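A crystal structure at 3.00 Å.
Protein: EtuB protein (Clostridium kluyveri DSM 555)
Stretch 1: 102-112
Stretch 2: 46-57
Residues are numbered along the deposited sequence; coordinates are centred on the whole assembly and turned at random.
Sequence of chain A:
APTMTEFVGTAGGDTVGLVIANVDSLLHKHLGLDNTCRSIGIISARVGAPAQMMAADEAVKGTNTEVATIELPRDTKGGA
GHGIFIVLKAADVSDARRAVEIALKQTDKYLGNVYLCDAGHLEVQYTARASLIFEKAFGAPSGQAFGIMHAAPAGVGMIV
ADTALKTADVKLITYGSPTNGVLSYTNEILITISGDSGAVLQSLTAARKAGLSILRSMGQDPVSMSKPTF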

ATOM      1  N   ILE A 102      -5.181 -21.223 -20.308  1.00 51.49           N
ATOM      2  CA  ILE A 102      -4.693 -20.270 -21.312  1.00 51.07           C
ATOM      3  C   ILE A 102      -3.918 -19.132 -20.659  1.00 50.97           C
ATOM      4  O   ILE A 102      -2.806 -18.822 -21.086  1.00 50.89           O
ATOM      5  CB  ILE A 102      -5.843 -19.654 -22.149  1.00 50.92           C
ATOM      6  CG1 ILE A 102      -6.554 -20.718 -22.973  1.00 50.70           C
ATOM      7  CG2 ILE A 102      -5.324 -18.555 -23.067  1.00 50.59           C
ATOM      8  CD1 ILE A 102      -7.840 -20.229 -23.595  1.00 50.95           C
ATOM      9  N   ALA A 103      -4.515 -18.520 -19.633  1.00 50.81           N
ATOM     10  CA  ALA A 103      -3.937 -17.353 -18.965  1.00 50.79           C
ATOM     11  C   ALA A 103      -2.586 -17.654 -18.339  1.00 50.83           C
ATOM     12  O   ALA A 103      -1.677 -16.831 -18.416  1.00 50.70           O
ATOM     13  CB  ALA A 103      -4.889 -16.799 -17.930  1.00 50.68           C
ATOM     14  N   LEU A 104      -2.463 -18.837 -17.739  1.00 51.05           N
ATOM     15  CA  LEU A 104      -1.195 -19.311 -17.192  1.00 51.38           C
ATOM     16  C   LEU A 104      -0.130 -19.520 -18.261  1.00 51.99           C
ATOM     17  O   LEU A 104       1.023 -19.098 -18.086  1.00 52.20           O
ATOM     18  CB  LEU A 104      -1.398 -20.606 -16.422  1.00 51.18           C
ATOM     19  CG  LEU A 104      -1.988 -20.507 -15.022  1.00 51.11           C
ATOM     20  CD1 LEU A 104      -2.281 -21.905 -14.509  1.00 50.57           C
ATOM     21  CD2 LEU A 104      -1.060 -19.755 -14.074  1.00 50.61           C
ATOM     22  N   LYS A 105      -0.518 -20.165 -19.364  1.00 52.67           N
ATOM     23  CA  LYS A 105       0.385 -20.380 -20.501  1.00 53.45           C
ATOM     24  C   LYS A 105       0.962 -19.077 -21.033  1.00 53.16           C
ATOM     25  O   LYS A 105       2.139 -19.026 -21.370  1.00 53.68           O
ATOM     26  CB  LYS A 105      -0.327 -21.105 -21.647  1.00 53.89           C
ATOM     27  CG  LYS A 105       0.377 -22.390 -22.131  1.00 56.96           C
ATOM     28  CD  LYS A 105       1.761 -22.164 -22.778  1.00 61.87           C
ATOM     29  CE  LYS A 105       1.669 -21.913 -24.304  1.00 64.59           C
ATOM     30  NZ  LYS A 105       0.839 -22.938 -25.038  1.00 65.47           N
ATOM     31  N   GLN A 106       0.137 -18.031 -21.085  1.00 52.73           N
ATOM     32  CA  GLN A 106       0.501 -16.774 -21.734  1.00 52.49           C
ATOM     33  C   GLN A 106       1.170 -15.748 -20.820  1.00 51.84           C
ATOM     34  O   GLN A 106       1.767 -14.777 -21.295  1.00 51.67           O
ATOM     35  CB  GLN A 106      -0.727 -16.148 -22.401  1.00 52.96           C
ATOM     36  CG  GLN A 106      -1.372 -17.006 -23.488  1.00 55.00           C
ATOM     37  CD  GLN A 106      -0.359 -17.524 -24.493  1.00 58.91           C
ATOM     38  OE1 GLN A 106       0.485 -16.766 -25.003  1.00 60.55           O
ATOM     39  NE2 GLN A 106      -0.423 -18.828 -24.777  1.00 59.83           N
ATOM     40  N   THR A 107       1.077 -15.965 -19.517  1.00 51.10           N
ATOM     41  CA  THR A 107       1.578 -14.990 -18.564  1.00 50.53           C
ATOM     42  C   THR A 107       3.049 -14.655 -18.783  1.00 50.55           C
ATOM     43  O   THR A 107       3.395 -13.491 -18.983  1.00 50.35           O
ATOM     44  CB  THR A 107       1.287 -15.425 -17.108  1.00 50.48           C
ATOM     45  OG1 THR A 107      -0.108 -15.267 -16.856  1.00 49.74           O
ATOM     46  CG2 THR A 107       2.040 -14.576 -16.103  1.00 50.12           C
ATOM     47  N   ASP A 108       3.906 -15.672 -18.785  1.00 50.70           N
ATOM     48  CA  ASP A 108       5.348 -15.448 -18.865  1.00 50.65           C
ATOM     49  C   ASP A 108       5.741 -14.754 -20.147  1.00 50.76           C
ATOM     50  O   ASP A 108       6.695 -13.966 -20.157  1.00 50.88           O
ATOM     51  CB  ASP A 108       6.104 -16.753 -18.726  1.00 50.63           C
ATOM     52  CG  ASP A 108       5.973 -17.338 -17.355  1.00 51.50           C
ATOM     53  OD1 ASP A 108       6.619 -16.817 -16.432  1.00 51.69           O
ATOM     54  OD2 ASP A 108       5.211 -18.314 -17.192  1.00 54.12           O
ATOM     55  N   LYS A 109       5.006 -15.049 -21.220  1.00 50.74           N
ATOM     56  CA  LYS A 109       5.184 -14.365 -22.492  1.00 50.79           C
ATOM     57  C   LYS A 109       5.106 -12.866 -22.272  1.00 50.87           C
ATOM     58  O   LYS A 109       5.994 -12.122 -22.704  1.00 50.98           O
ATOM     59  CB  LYS A 109       4.127 -14.827 -23.499  1.00 51.06           C
ATOM     60  CG  LYS A 109       3.868 -13.899 -24.682  1.00 51.29           C
ATOM     61  CD  LYS A 109       3.253 -14.684 -25.826  1.00 53.61           C
ATOM     62  CE  LYS A 109       2.235 -13.874 -26.631  1.00 55.62           C
ATOM     63  NZ  LYS A 109       0.820 -14.165 -26.210  1.00 56.59           N
ATOM     64  N   TYR A 110       4.057 -12.435 -21.570  1.00 50.69           N
ATOM     65  CA  TYR A 110       3.800 -11.012 -21.366  1.00 50.54           C
ATOM     66  C   TYR A 110       4.701 -10.325 -20.352  1.00 50.44           C
ATOM     67  O   TYR A 110       5.054  -9.164 -20.526  1.00 50.40           O
ATOM     68  CB  TYR A 110       2.340 -10.788 -21.026  1.00 50.59           C
ATOM     69  CG  TYR A 110       1.463 -11.021 -22.218  1.00 51.03           C
ATOM     70  CD1 TYR A 110       1.611 -10.249 -23.366  1.00 51.39           C
ATOM     71  CD2 TYR A 110       0.496 -12.018 -22.211  1.00 51.47           C
ATOM     72  CE1 TYR A 110       0.817 -10.458 -24.469  1.00 51.41           C
ATOM     73  CE2 TYR A 110      -0.308 -12.235 -23.314  1.00 51.29           C
ATOM     74  CZ  TYR A 110      -0.141 -11.450 -24.438  1.00 51.08           C
ATOM     75  OH  TYR A 110      -0.933 -11.647 -25.536  1.00 51.42           O
ATOM     76  N   LEU A 111       5.072 -11.044 -19.299  1.00 50.38           N
ATOM     77  CA  LEU A 111       6.053 -10.545 -18.345  1.00 50.29           C
ATOM     78  C   LEU A 111       7.366 -10.150 -19.038  1.00 50.23           C
ATOM     79  O   LEU A 111       8.164  -9.387 -18.492  1.00 50.10           O
ATOM     80  CB  LEU A 111       6.304 -11.587 -17.263  1.00 50.27           C
ATOM     81  CG  LEU A 111       5.180 -11.800 -16.250  1.00 50.60           C
ATOM     82  CD1 LEU A 111       5.327 -13.149 -15.572  1.00 50.48           C
ATOM     83  CD2 LEU A 111       5.149 -10.681 -15.218  1.00 51.19           C
ATOM     84  N   GLY A 112       7.566 -10.657 -20.251  1.00 50.10           N
ATOM     85  CA  GLY A 112       8.702 -10.268 -21.070  1.00 50.21           C
ATOM     86  C   GLY A 112       8.740  -8.783 -21.337  1.00 50.37           C
ATOM     87  O   GLY A 112       9.789  -8.223 -21.618  1.00 50.35           O
TER
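Stretch 2, residues 46-57: RVGAPAQMMAAD

Stretch 2 opens as a loop, Arg-46 to Ala-49, and turns helical at Pro-50; Ala-49 is the N-cap residue. The helix runs through Asp-57 and beyond. It packs on the helix of stretch 1 with a crossing angle of 137°, so the two helices run in roughly opposing directions. The axes approach to 7.8 Å. The backbones come closest at two pairs: the CA atoms of Ala-103 and Ala-55 lie 4.6 Å apart, and those of Tyr-110 and Ala-51 4.9 Å.

The packing is mostly apolar. Ala-55 is the knob, its side chain sitting among Ala-103, Gln-106, Thr-107 and Tyr-110. Its CB lies 3.2 Å from Ala-103 O, 3.7 Å from Gln-106 CB and 3.7 Å from Thr-107 OG1. One turn earlier, Ala-51 also points toward stretch 1. Ala-51 CB is 3.9 Å from Tyr-110 CB and 3.9 Å from Leu-111 CD2. Beside the knob, Ala-56 CA is 4.1 Å from Ala-103 CB.

The aromatic contact belongs to Tyr-110 and Met-54. Met-54 CB stands over the ring face, 3.5 Å from the centroid of the Tyr-110 ring and 8° off its normal, a CH-pi arrangement. Met-54 SD is farther, 5.3 Å from the same centroid, and oblique.

No hydrogen bond joins the stretches; Thr-107 and Gln-52 bond within their own stretches. Thr-107 OG1 donates to Ala-103 O at 2.7 Å, tying its hydroxyl to its own helix. The CA-to-CB bond of Gln-52 points away, but the side chain's end comes nearer, and Gln-52 CG reaches 4.1 Å from Thr-107 CG2. Gln-52 NE2 donates to Val-47 O at 3.1 Å, linking the helix to the preceding loop. Gly-48 has a positive phi of 97°, a backbone shape that itself calls for glycine.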

ATOM      1  N   ARG A  46       1.710 -12.097  -7.198  1.00 45.02           N
ATOM      2  CA  ARG A  46       2.367 -11.143  -6.327  1.00 44.66           C
ATOM      3  C   ARG A  46       2.951 -10.014  -7.149  1.00 44.64           C
ATOM      4  O   ARG A  46       2.911  -8.864  -6.729  1.00 44.67           O
ATOM      5  CB  ARG A  46       3.472 -11.812  -5.506  1.00 44.69           C
ATOM      6  CG  ARG A  46       3.006 -12.983  -4.627  1.00 44.21           C
ATOM      7  CD  ARG A  46       2.085 -12.548  -3.494  1.00 43.10           C
ATOM      8  NE  ARG A  46       2.626 -11.415  -2.736  1.00 41.53           N
ATOM      9  CZ  ARG A  46       3.656 -11.475  -1.900  1.00 39.68           C
ATOM     10  NH1 ARG A  46       4.295 -12.620  -1.695  1.00 39.24           N
ATOM     11  NH2 ARG A  46       4.052 -10.378  -1.273  1.00 38.99           N
ATOM     12  N   VAL A  47       3.486 -10.338  -8.325  1.00 44.68           N
ATOM     13  CA  VAL A  47       4.195  -9.334  -9.128  1.00 44.47           C
ATOM     14  C   VAL A  47       3.558  -9.052 -10.495  1.00 44.65           C
ATOM     15  O   VAL A  47       3.475  -9.930 -11.357  1.00 44.26           O
ATOM     16  CB  VAL A  47       5.719  -9.663  -9.272  1.00 44.41           C
ATOM     17  CG1 VAL A  47       6.419  -8.649 -10.185  1.00 44.01           C
ATOM     18  CG2 VAL A  47       6.392  -9.711  -7.903  1.00 43.17           C
ATOM     19  N   GLY A  48       3.123  -7.805 -10.672  1.00 45.01           N
ATOM     20  CA  GLY A  48       2.618  -7.320 -11.958  1.00 45.45           C
ATOM     21  C   GLY A  48       1.108  -7.370 -12.030  1.00 45.58           C
ATOM     22  O   GLY A  48       0.456  -7.901 -11.131  1.00 45.51           O
ATOM     23  N   ALA A  49       0.557  -6.811 -13.108  1.00 45.76           N
ATOM     24  CA  ALA A  49      -0.885  -6.813 -13.339  1.00 45.70           C
ATOM     25  C   ALA A  49      -1.244  -6.717 -14.820  1.00 45.91           C
ATOM     26  O   ALA A  49      -2.056  -7.519 -15.293  1.00 45.88           O
ATOM     27  CB  ALA A  49      -1.574  -5.713 -12.539  1.00 45.85           C
ATOM     28  N   PRO A  50      -0.659  -5.738 -15.561  1.00 46.00           N
ATOM     29  CA  PRO A  50      -0.958  -5.695 -17.004  1.00 45.92           C
ATOM     30  C   PRO A  50      -0.582  -6.988 -17.742  1.00 45.98           C
ATOM     31  O   PRO A  50      -1.343  -7.444 -18.593  1.00 45.70           O
ATOM     32  CB  PRO A  50      -0.145  -4.488 -17.505  1.00 45.68           C
ATOM     33  CG  PRO A  50       0.056  -3.649 -16.295  1.00 45.47           C
ATOM     34  CD  PRO A  50       0.231  -4.627 -15.171  1.00 45.80           C
ATOM     35  N   ALA A  51       0.558  -7.585 -17.394  1.00 46.23           N
ATOM     36  CA  ALA A  51       0.979  -8.838 -18.020  1.00 46.45           C
ATOM     37  C   ALA A  51      -0.076  -9.934 -17.867  1.00 46.54           C
ATOM     38  O   ALA A  51      -0.475 -10.571 -18.852  1.00 46.36           O
ATOM     39  CB  ALA A  51       2.308  -9.296 -17.451  1.00 46.69           C
ATOM     40  N   GLN A  52      -0.535 -10.141 -16.633  1.00 46.60           N
ATOM     41  CA  GLN A  52      -1.528 -11.167 -16.354  1.00 46.82           C
ATOM     42  C   GLN A  52      -2.845 -10.798 -17.011  1.00 46.96           C
ATOM     43  O   GLN A  52      -3.537 -11.658 -17.542  1.00 46.99           O
ATOM     44  CB  GLN A  52      -1.719 -11.367 -14.850  1.00 46.91           C
ATOM     45  CG  GLN A  52      -0.595 -12.132 -14.154  1.00 47.24           C
ATOM     46  CD  GLN A  52       0.545 -11.239 -13.679  1.00 48.06           C
ATOM     47  OE1 GLN A  52       0.670 -10.090 -14.090  1.00 48.80           O
ATOM     48  NE2 GLN A  52       1.381 -11.775 -12.804  1.00 48.56           N
ATOM     49  N   MET A  53      -3.181  -9.510 -16.981  1.00 47.23           N
ATOM     50  CA  MET A  53      -4.387  -9.013 -17.645  1.00 47.29           C
ATOM     51  C   MET A  53      -4.326  -9.347 -19.135  1.00 47.17           C
ATOM     52  O   MET A  53      -5.305  -9.841 -19.689  1.00 47.18           O
ATOM     53  CB  MET A  53      -4.579  -7.506 -17.413  1.00 47.23           C
ATOM     54  CG  MET A  53      -4.819  -7.117 -15.956  1.00 47.40           C
ATOM     55  SD  MET A  53      -5.548  -5.473 -15.705  1.00 47.81           S
ATOM     56  CE  MET A  53      -4.090  -4.457 -15.742  1.00 49.18           C
ATOM     57  N   MET A  54      -3.173  -9.109 -19.769  1.00 47.11           N
ATOM     58  CA  MET A  54      -2.990  -9.458 -21.180  1.00 47.28           C
ATOM     59  C   MET A  54      -3.320 -10.930 -21.400  1.00 47.53           C
ATOM     60  O   MET A  54      -4.141 -11.266 -22.262  1.00 47.73           O
ATOM     61  CB  MET A  54      -1.566  -9.171 -21.665  1.00 47.05           C
ATOM     62  CG  MET A  54      -1.225  -7.701 -21.968  1.00 47.48           C
ATOM     63  SD  MET A  54      -2.302  -6.812 -23.117  1.00 46.18           S
ATOM     64  CE  MET A  54      -2.516  -8.095 -24.373  1.00 49.87           C
ATOM     65  N   ALA A  55      -2.692 -11.797 -20.600  1.00 47.69           N
ATOM     66  CA  ALA A  55      -2.915 -13.244 -20.669  1.00 47.48           C
ATOM     67  C   ALA A  55      -4.379 -13.621 -20.425  1.00 47.56           C
ATOM     68  O   ALA A  55      -4.915 -14.473 -21.113  1.00 48.00           O
ATOM     69  CB  ALA A  55      -2.004 -13.971 -19.708  1.00 47.15           C
ATOM     70  N   ALA A  56      -5.033 -12.975 -19.467  1.00 47.52           N
ATOM     71  CA  ALA A  56      -6.429 -13.269 -19.188  1.00 47.67           C
ATOM     72  C   ALA A  56      -7.370 -12.753 -20.292  1.00 48.16           C
ATOM     73  O   ALA A  56      -8.426 -13.347 -20.550  1.00 48.05           O
ATOM     74  CB  ALA A  56      -6.822 -12.714 -17.837  1.00 47.36           C
ATOM     75  N   ASP A  57      -6.995 -11.652 -20.945  1.00 48.67           N
ATOM     76  CA  ASP A  57      -7.823 -11.118 -22.019  1.00 49.34           C
ATOM     77  C   ASP A  57      -7.772 -12.081 -23.206  1.00 49.89           C
ATOM     78  O   ASP A  57      -8.800 -12.354 -23.838  1.00 50.06           O
ATOM     79  CB  ASP A  57      -7.384  -9.708 -22.413  1.00 49.37           C
ATOM     80  CG  ASP A  57      -8.495  -8.909 -23.118  1.00 50.32           C
ATOM     81  OD1 ASP A  57      -9.640  -8.855 -22.600  1.00 49.49           O
ATOM     82  OD2 ASP A  57      -8.206  -8.312 -24.188  1.00 51.74           O
TER